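PDB 6M7Z: bradyzoite pseudokinase 1 from Toxoplasma gondii, which is a pseudokinase of a divergent kinase family that lacks the glycine-rich loop and is linked to parasitophorous vacuole membrane structure, probably without phosphoryl-transfer activity. Local coordinates for residues G298-F301 with E302-E305; I34-R37 with L38-S42; T13-S16 with W17-L21. All coordinates share one frame; numbering follows the deposited sequence.

Contact 1: G298-F301 with E302-E305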
loop_
_atom_site.group_PDB
_atom_site.type_symbol
_atom_site.label_atom_id
_atom_site.label_comp_id
_atom_site.label_asym_id
_atom_site.label_seq_id
_atom_site.Cartn_x
_atom_site.Cartn_y
_atom_site.Cartn_z
ATOM N N GLY A 298 24.874 8.748 -1.791
ATOM C CA GLY A 298 24.543 10.167 -1.844
ATOM C C GLY A 298 23.134 10.468 -1.357
ATOM O O GLY A 298 22.778 11.639 -1.223
ATOM N N LEU A 299 22.336 9.425 -1.082
ATOM C CA LEU A 299 20.958 9.593 -0.609
ATOM C C LEU A 299 20.921 9.555 0.923
ATOM O O LEU A 299 21.559 8.709 1.547
ATOM C CB LEU A 299 20.071 8.480 -1.175
ATOM C CG LEU A 299 19.603 8.654 -2.614
ATOM C CD1 LEU A 299 18.766 7.458 -3.033
ATOM C CD2 LEU A 299 18.819 9.947 -2.777
ATOM N N ASN A 300 20.137 10.471 1.498
ATOM C CA ASN A 300 19.816 10.482 2.913
ATOM C C ASN A 300 18.562 9.626 3.128
ATOM O O ASN A 300 17.429 10.102 2.922
ATOM C CB ASN A 300 19.618 11.908 3.435
ATOM C CG ASN A 300 19.405 11.965 4.933
ATOM O OD1 ASN A 300 19.540 10.957 5.633
ATOM N ND2 ASN A 300 19.075 13.143 5.435
ATOM N N PHE A 301 18.777 8.377 3.563
ATOM C CA PHE A 301 17.691 7.430 3.817
ATOM C C PHE A 301 16.770 7.923 4.943
ATOM O O PHE A 301 15.602 7.571 4.957
ATOM C CB PHE A 301 18.244 6.031 4.123
ATOM C CG PHE A 301 18.244 5.120 2.921
ATOM C CD1 PHE A 301 17.062 4.553 2.469
ATOM C CD2 PHE A 301 19.410 4.860 2.216
ATOM C CE1 PHE A 301 17.045 3.754 1.335
ATOM C CE2 PHE A 301 19.391 4.054 1.087
ATOM C CZ PHE A 301 18.211 3.499 0.649
ATOM N N GLU A 302 17.291 8.734 5.872
ATOM C CA GLU A 302 16.484 9.235 6.982
ATOM C C GLU A 302 15.349 10.115 6.432
ATOM O O GLU A 302 14.240 10.072 6.968
ATOM C CB GLU A 302 17.335 9.975 8.017
ATOM C CG GLU A 302 16.660 10.020 9.386
ATOM C CD GLU A 302 17.502 10.523 10.546
ATOM O OE1 GLU A 302 18.052 11.646 10.445
ATOM O OE2 GLU A 302 17.583 9.801 11.574
ATOM N N ASP A 303 15.628 10.883 5.365
ATOM C CA ASP A 303 14.635 11.784 4.733
ATOM C C ASP A 303 13.589 10.977 3.948
ATOM O O ASP A 303 12.395 11.339 3.937
ATOM C CB ASP A 303 15.289 12.797 3.790
ATOM C CG ASP A 303 16.110 13.856 4.498
ATOM O OD1 ASP A 303 15.685 14.297 5.583
ATOM O OD2 ASP A 303 17.161 14.237 3.954
ATOM N N ILE A 304 14.043 9.911 3.277
ATOM C CA ILE A 304 13.160 9.004 2.554
ATOM C C ILE A 304 12.148 8.429 3.556
ATOM O O ILE A 304 10.939 8.469 3.307
ATOM C CB ILE A 304 13.946 7.881 1.839
ATOM C CG1 ILE A 304 15.096 8.416 0.974
ATOM C CG2 ILE A 304 12.981 7.015 1.042
ATOM C CD1 ILE A 304 16.035 7.367 0.389
ATOM N N GLU A 305 12.665 7.943 4.696
ATOM C CA GLU A 305 11.889 7.262 5.734
ATOM C C GLU A 305 10.908 8.224 6.413
ATOM O O GLU A 305 9.885 7.784 6.920
ATOM C CB GLU A 305 12.813 6.609 6.762
ATOM C CG GLU A 305 13.539 5.388 6.224
ATOM C CD GLU A 305 14.595 4.779 7.131
ATOM O OE1 GLU A 305 15.028 3.645 6.851
ATOM O OE2 GLU A 305 14.991 5.442 8.105
#
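N300 and D303 meet through their side chains at the start of helix 301-306, where N300 is the N-cap. Followed outward, the N300 side chain first places CB 3.4 Å from OD2 of D303. CG then turns anti to the backbone N (chi1 -175°), which carries the amide over the first turn. One arm ends in OD1, which accepts from the amide N of E302 at 3.2 Å; the donor stands above the carbonyl plane, 56° out of it, so the bond does not follow a lone pair. The other arm, ND2, reaches OD2 of D303 at 2.7 Å, but the N-H angle of 118° makes this bond weak. The two side chains cross at about a right angle, their flat ends steeply inclined to each other. The backbone O of N300 receives two weak bonds, from the N atoms of D303 and I304. A regular bond follows from E305 N to F301 O, 3.0 Å long.

Beside the cap sits an apolar contact. CD1 of I304 lies over one face of the F301 ring, 4.0 Å from its centroid and offset toward the rim, a CH-pi contact whose nearest ring atom is CD1 of F301. CD1 of L299 comes to 4.4 Å from CD1 of I304, a loose hydrophobic staple across the cap, and both residues also pack on A151 of helix 146-161, while F301 touches M291 of helix 287-291. The whole is an asparagine N-cap with a hydrophobic staple, seating a short helix late in the chain against helices of the C-terminal lobe of a kinase fold.

Contact 2: I34-R37 with L38-S42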
loop_
_atom_site.group_PDB
_atom_site.type_symbol
_atom_site.label_atom_id
_atom_site.label_comp_id
_atom_site.label_asym_id
_atom_site.label_seq_id
_atom_site.Cartn_x
_atom_site.Cartn_y
_atom_site.Cartn_z
ATOM N N ILE A 34 -22.005 4.534 -2.140
ATOM C CA ILE A 34 -21.159 3.378 -2.380
ATOM C C ILE A 34 -22.032 2.143 -2.679
ATOM O O ILE A 34 -21.779 1.458 -3.657
ATOM C CB ILE A 34 -20.189 3.147 -1.214
ATOM C CG1 ILE A 34 -19.149 4.273 -1.154
ATOM C CG2 ILE A 34 -19.544 1.771 -1.317
ATOM C CD1 ILE A 34 -18.252 4.270 0.090
ATOM N N LEU A 35 -23.038 1.854 -1.838
ATOM C CA LEU A 35 -23.958 0.737 -2.075
ATOM C C LEU A 35 -24.627 0.876 -3.447
ATOM O O LEU A 35 -24.761 -0.111 -4.167
ATOM C CB LEU A 35 -25.038 0.687 -0.990
ATOM C CG LEU A 35 -24.873 -0.330 0.135
ATOM C CD1 LEU A 35 -26.162 -0.419 0.937
ATOM C CD2 LEU A 35 -24.514 -1.716 -0.372
ATOM N N LYS A 36 -25.079 2.081 -3.788
ATOM C CA LYS A 36 -25.750 2.279 -5.057
ATOM C C LYS A 36 -24.812 1.887 -6.205
ATOM O O LYS A 36 -25.237 1.214 -7.145
ATOM C CB LYS A 36 -26.248 3.713 -5.259
ATOM C CG LYS A 36 -27.221 3.805 -6.431
ATOM C CD LYS A 36 -27.739 5.153 -6.799
ATOM C CE LYS A 36 -28.694 5.040 -7.969
ATOM N NZ LYS A 36 -29.221 6.360 -8.395
ATOM N N ARG A 37 -23.548 2.304 -6.117
ATOM C CA ARG A 37 -22.591 2.004 -7.165
ATOM C C ARG A 37 -22.401 0.478 -7.247
ATOM O O ARG A 37 -22.349 -0.073 -8.334
ATOM C CB ARG A 37 -21.295 2.796 -6.954
ATOM C CG ARG A 37 -20.149 2.431 -7.893
ATOM C CD ARG A 37 -19.905 3.272 -9.140
ATOM N NE ARG A 37 -18.768 2.685 -9.843
ATOM C CZ ARG A 37 -17.487 2.862 -9.500
ATOM N NH1 ARG A 37 -17.145 3.863 -8.703
ATOM N NH2 ARG A 37 -16.555 2.029 -9.940
ATOM N N LEU A 38 -22.351 -0.202 -6.100
ATOM C CA LEU A 38 -22.144 -1.652 -6.081
ATOM C C LEU A 38 -23.341 -2.385 -6.706
ATOM O O LEU A 38 -23.153 -3.374 -7.372
ATOM C CB LEU A 38 -21.896 -2.121 -4.646
ATOM C CG LEU A 38 -20.529 -1.731 -4.068
ATOM C CD1 LEU A 38 -20.404 -2.176 -2.623
ATOM C CD2 LEU A 38 -19.368 -2.296 -4.876
ATOM N N LEU A 39 -24.563 -1.904 -6.471
ATOM C CA LEU A 39 -25.777 -2.548 -6.983
ATOM C C LEU A 39 -25.962 -2.260 -8.475
ATOM O O LEU A 39 -26.616 -3.038 -9.151
ATOM C CB LEU A 39 -27.008 -2.032 -6.233
ATOM C CG LEU A 39 -27.085 -2.323 -4.743
ATOM C CD1 LEU A 39 -28.235 -1.531 -4.113
ATOM C CD2 LEU A 39 -27.227 -3.821 -4.518
ATOM N N SER A 40 -25.430 -1.128 -8.959
ATOM C CA SER A 40 -25.560 -0.720 -10.357
ATOM C C SER A 40 -24.580 -1.489 -11.253
ATOM O O SER A 40 -24.565 -1.254 -12.449
ATOM C CB SER A 40 -25.361 0.764 -10.507
ATOM O OG SER A 40 -26.329 1.488 -9.764
ATOM N N GLY A 41 -23.791 -2.407 -10.674
ATOM C CA GLY A 41 -22.968 -3.346 -11.427
ATOM C C GLY A 41 -22.858 -4.698 -10.740
ATOM O O GLY A 41 -23.774 -5.115 -10.020
ATOM N N SER A 42 -21.764 -5.410 -11.030
ATOM C CA SER A 42 -21.424 -6.707 -10.414
ATOM C C SER A 42 -20.061 -6.596 -9.721
ATOM O O SER A 42 -19.386 -7.603 -9.482
ATOM C CB SER A 42 -21.431 -7.836 -11.435
ATOM O OG SER A 42 -20.464 -7.622 -12.449
#
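With OG of S40 anti to its own carbonyl carbon (chi1 -61°), the hydroxyl folds back over the preceding turn and meets the backbone O of K36. A similar first torsion in L38 (chi1 -72°) lays its CG 3.4 Å from the O of I34 and directs the branched end down the same helical flank as I34. The setting is the C-terminal end of helix 33-39, closed by a serine that bonds back to the carbonyl four residues earlier.

Two regular backbone bonds establish the helix: L38 N to I34 O at 3.0 Å and L39 N to L35 O at 2.9 Å. The latter donor lies nearly in line with its carbonyl. From S40 onward the pattern frays. S40 N still reaches K36 O, but also makes a weak bond to R37 O, and G41 N makes a weak one to L38 O; the chain then leaves the helix as a loop.

On the apolar flank CG2 of I34 and CD1 of L38 are in loose contact at 4.2 Å. Both residues are buried, and they meet the four-stranded antiparallel sheet: I34 rests on A78, Y123 and F125, L38 on T50 and V80, and L35 and L38 both rest on L121. This sheet belongs to the N-terminal lobe, so the helix is fixed to a sheet surface by one side. R37, bent at chi2, reaches V52 of edge strand 50-54, and its charged end makes a cation-pi contact with F43.

At the polar turn, K36 O is gripped twice by one residue: S40 N at 3.0 Å and S40 OG at 2.9 Å approach from opposite faces of the carbonyl plane, the hydroxyl 39° out of it.

Contact 3: T13-S16 with W17-L21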
loop_
_atom_site.group_PDB
_atom_site.type_symbol
_atom_site.label_atom_id
_atom_site.label_comp_id
_atom_site.label_asym_id
_atom_site.label_seq_id
_atom_site.Cartn_x
_atom_site.Cartn_y
_atom_site.Cartn_z
ATOM N N THR A 13 -8.691 -16.316 17.590
ATOM C CA THR A 13 -9.635 -17.447 17.357
ATOM C C THR A 13 -10.893 -16.921 16.654
ATOM O O THR A 13 -11.064 -15.713 16.526
ATOM C CB THR A 13 -9.990 -18.263 18.616
ATOM O OG1 THR A 13 -11.074 -17.642 19.325
ATOM C CG2 THR A 13 -8.803 -18.445 19.545
ATOM N N PHE A 14 -11.734 -17.849 16.191
ATOM C CA PHE A 14 -12.951 -17.505 15.461
ATOM C C PHE A 14 -13.748 -16.450 16.247
ATOM O O PHE A 14 -14.149 -15.419 15.694
ATOM C CB PHE A 14 -13.801 -18.747 15.169
ATOM C CG PHE A 14 -15.138 -18.414 14.557
ATOM C CD1 PHE A 14 -16.218 -18.069 15.357
ATOM C CD2 PHE A 14 -15.305 -18.381 13.177
ATOM C CE1 PHE A 14 -17.437 -17.720 14.800
ATOM C CE2 PHE A 14 -16.527 -18.037 12.623
ATOM C CZ PHE A 14 -17.584 -17.699 13.436
ATOM N N TRP A 15 -13.981 -16.726 17.536
ATOM C CA TRP A 15 -14.839 -15.889 18.385
ATOM C C TRP A 15 -14.199 -14.505 18.585
ATOM O O TRP A 15 -14.916 -13.493 18.653
ATOM C CB TRP A 15 -15.148 -16.583 19.718
ATOM C CG TRP A 15 -16.114 -15.810 20.566
ATOM C CD1 TRP A 15 -17.479 -15.834 20.467
ATOM C CD2 TRP A 15 -15.811 -14.902 21.646
ATOM N NE1 TRP A 15 -18.044 -15.021 21.413
ATOM C CE2 TRP A 15 -17.048 -14.419 22.138
ATOM C CE3 TRP A 15 -14.629 -14.444 22.245
ATOM C CZ2 TRP A 15 -17.129 -13.517 23.203
ATOM C CZ3 TRP A 15 -14.711 -13.547 23.292
ATOM C CH2 TRP A 15 -15.946 -13.092 23.763
ATOM N N SER A 16 -12.863 -14.458 18.661
ATOM C CA SER A 16 -12.132 -13.178 18.743
ATOM C C SER A 16 -12.447 -12.298 17.525
ATOM O O SER A 16 -12.741 -11.118 17.701
ATOM C CB SER A 16 -10.636 -13.373 18.855
ATOM O OG SER A 16 -10.309 -14.350 19.809
ATOM N N TRP A 17 -12.360 -12.884 16.312
ATOM C CA TRP A 17 -12.552 -12.153 15.060
ATOM C C TRP A 17 -14.004 -11.680 14.953
ATOM O O TRP A 17 -14.253 -10.535 14.547
ATOM C CB TRP A 17 -12.174 -13.008 13.840
ATOM C CG TRP A 17 -10.701 -13.196 13.702
ATOM C CD1 TRP A 17 -10.005 -14.363 13.782
ATOM C CD2 TRP A 17 -9.726 -12.163 13.508
ATOM N NE1 TRP A 17 -8.662 -14.124 13.632
ATOM C CE2 TRP A 17 -8.461 -12.783 13.470
ATOM C CE3 TRP A 17 -9.795 -10.776 13.366
ATOM C CZ2 TRP A 17 -7.280 -12.066 13.297
ATOM C CZ3 TRP A 17 -8.628 -10.060 13.201
ATOM C CH2 TRP A 17 -7.386 -10.697 13.175
ATOM N N MET A 18 -14.941 -12.564 15.326
ATOM C CA MET A 18 -16.345 -12.228 15.275
ATOM C C MET A 18 -16.623 -11.069 16.241
ATOM O O MET A 18 -17.347 -10.113 15.907
ATOM C CB MET A 18 -17.225 -13.426 15.645
ATOM C CG MET A 18 -18.707 -13.160 15.435
ATOM S SD MET A 18 -19.089 -12.841 13.694
ATOM C CE MET A 18 -20.728 -12.120 13.809
ATOM N N SER A 19 -16.048 -11.172 17.438
ATOM C CA SER A 19 -16.175 -10.118 18.446
ATOM C C SER A 19 -15.608 -8.809 17.889
ATOM O O SER A 19 -16.240 -7.762 18.007
ATOM C CB SER A 19 -15.505 -10.497 19.746
ATOM O OG SER A 19 -16.429 -11.163 20.607
ATOM N N TYR A 20 -14.433 -8.882 17.249
ATOM C CA TYR A 20 -13.784 -7.686 16.733
ATOM C C TYR A 20 -14.627 -7.041 15.631
ATOM O O TYR A 20 -14.705 -5.822 15.545
ATOM C CB TYR A 20 -12.375 -7.950 16.216
ATOM C CG TYR A 20 -11.593 -6.668 16.088
ATOM C CD1 TYR A 20 -10.940 -6.115 17.180
ATOM C CD2 TYR A 20 -11.544 -5.983 14.883
ATOM C CE1 TYR A 20 -10.231 -4.931 17.071
ATOM C CE2 TYR A 20 -10.814 -4.817 14.750
ATOM C CZ TYR A 20 -10.166 -4.279 15.853
ATOM O OH TYR A 20 -9.450 -3.116 15.763
ATOM N N LEU A 21 -15.253 -7.868 14.790
ATOM C CA LEU A 21 -16.133 -7.373 13.748
ATOM C C LEU A 21 -17.249 -6.519 14.362
ATOM O O LEU A 21 -17.525 -5.421 13.876
ATOM C CB LEU A 21 -16.684 -8.564 12.957
ATOM C CG LEU A 21 -17.803 -8.246 11.973
ATOM C CD1 LEU A 21 -17.307 -7.347 10.864
ATOM C CD2 LEU A 21 -18.369 -9.534 11.409
#
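W15 and S19 are set one turn apart, with the serine hydroxyl lying over one face of the indole. OG of S19 stands 3.5 Å above the W15 ring plane, displaced toward its rim, and its nearest ring atom is CZ2 of W15 at 3.6 Å. The indole reaches this place because CG of W15 is anti to the backbone N (chi1 -175°), which sends the ring outward from the helix, one face turned to the S19 hydroxyl of the next turn.

The neighbouring ring of F14 meets M18 more lightly: its CE1 approaches CB of M18 at 4.4 Å, at an oblique angle. W17 is turned another way. With CG beside the backbone N (chi1 -73°), the W17 indole brings CD1 to 3.2 Å from the O of T13, the same carbonyl that accepts from W17 N at 3.1 Å. Backbone bonds from M18, S19 and Y20 to F14, W15 and S16 continue the regular pattern.

T13 occupies the N-cap, and its N donates weakly to OG of S16 (3.4 Å).

W17 and Y20 both meet Y96 of helix 88-101 edge-to-face, and OH of Y20 is hydrogen-bonded to OE2 of E100. The arrangement is an N-terminal helix start with the weak reverse half of a capping box, its buried aromatic flank (W17, Y20) laid on helix 88-101, whose position in the chain between strands 76-82 and 114-117 is consistent with the αC helix of the kinase N-terminal lobe.

Contacts 2 and 3 lie on successive helices, 33-39 and 14-23, near the start of the chain; their centres are 28 Å apart and their nearest atoms about 14 Å. They pack on different elements of the N-terminal lobe: contact 2 on the four-stranded sheet, contact 3 on helix 88-101. Contact 1 lies across the chain's centre, in the C-terminal lobe, its centre 43 Å from that of contact 2 and 41 Å from that of contact 3. The chain visits them in the order 3, 2, 1, with the rest of the N-terminal lobe and most of the C-terminal lobe between contacts 2 and 1. No ligand takes part in any of them; they bear on how elements of each lobe pack.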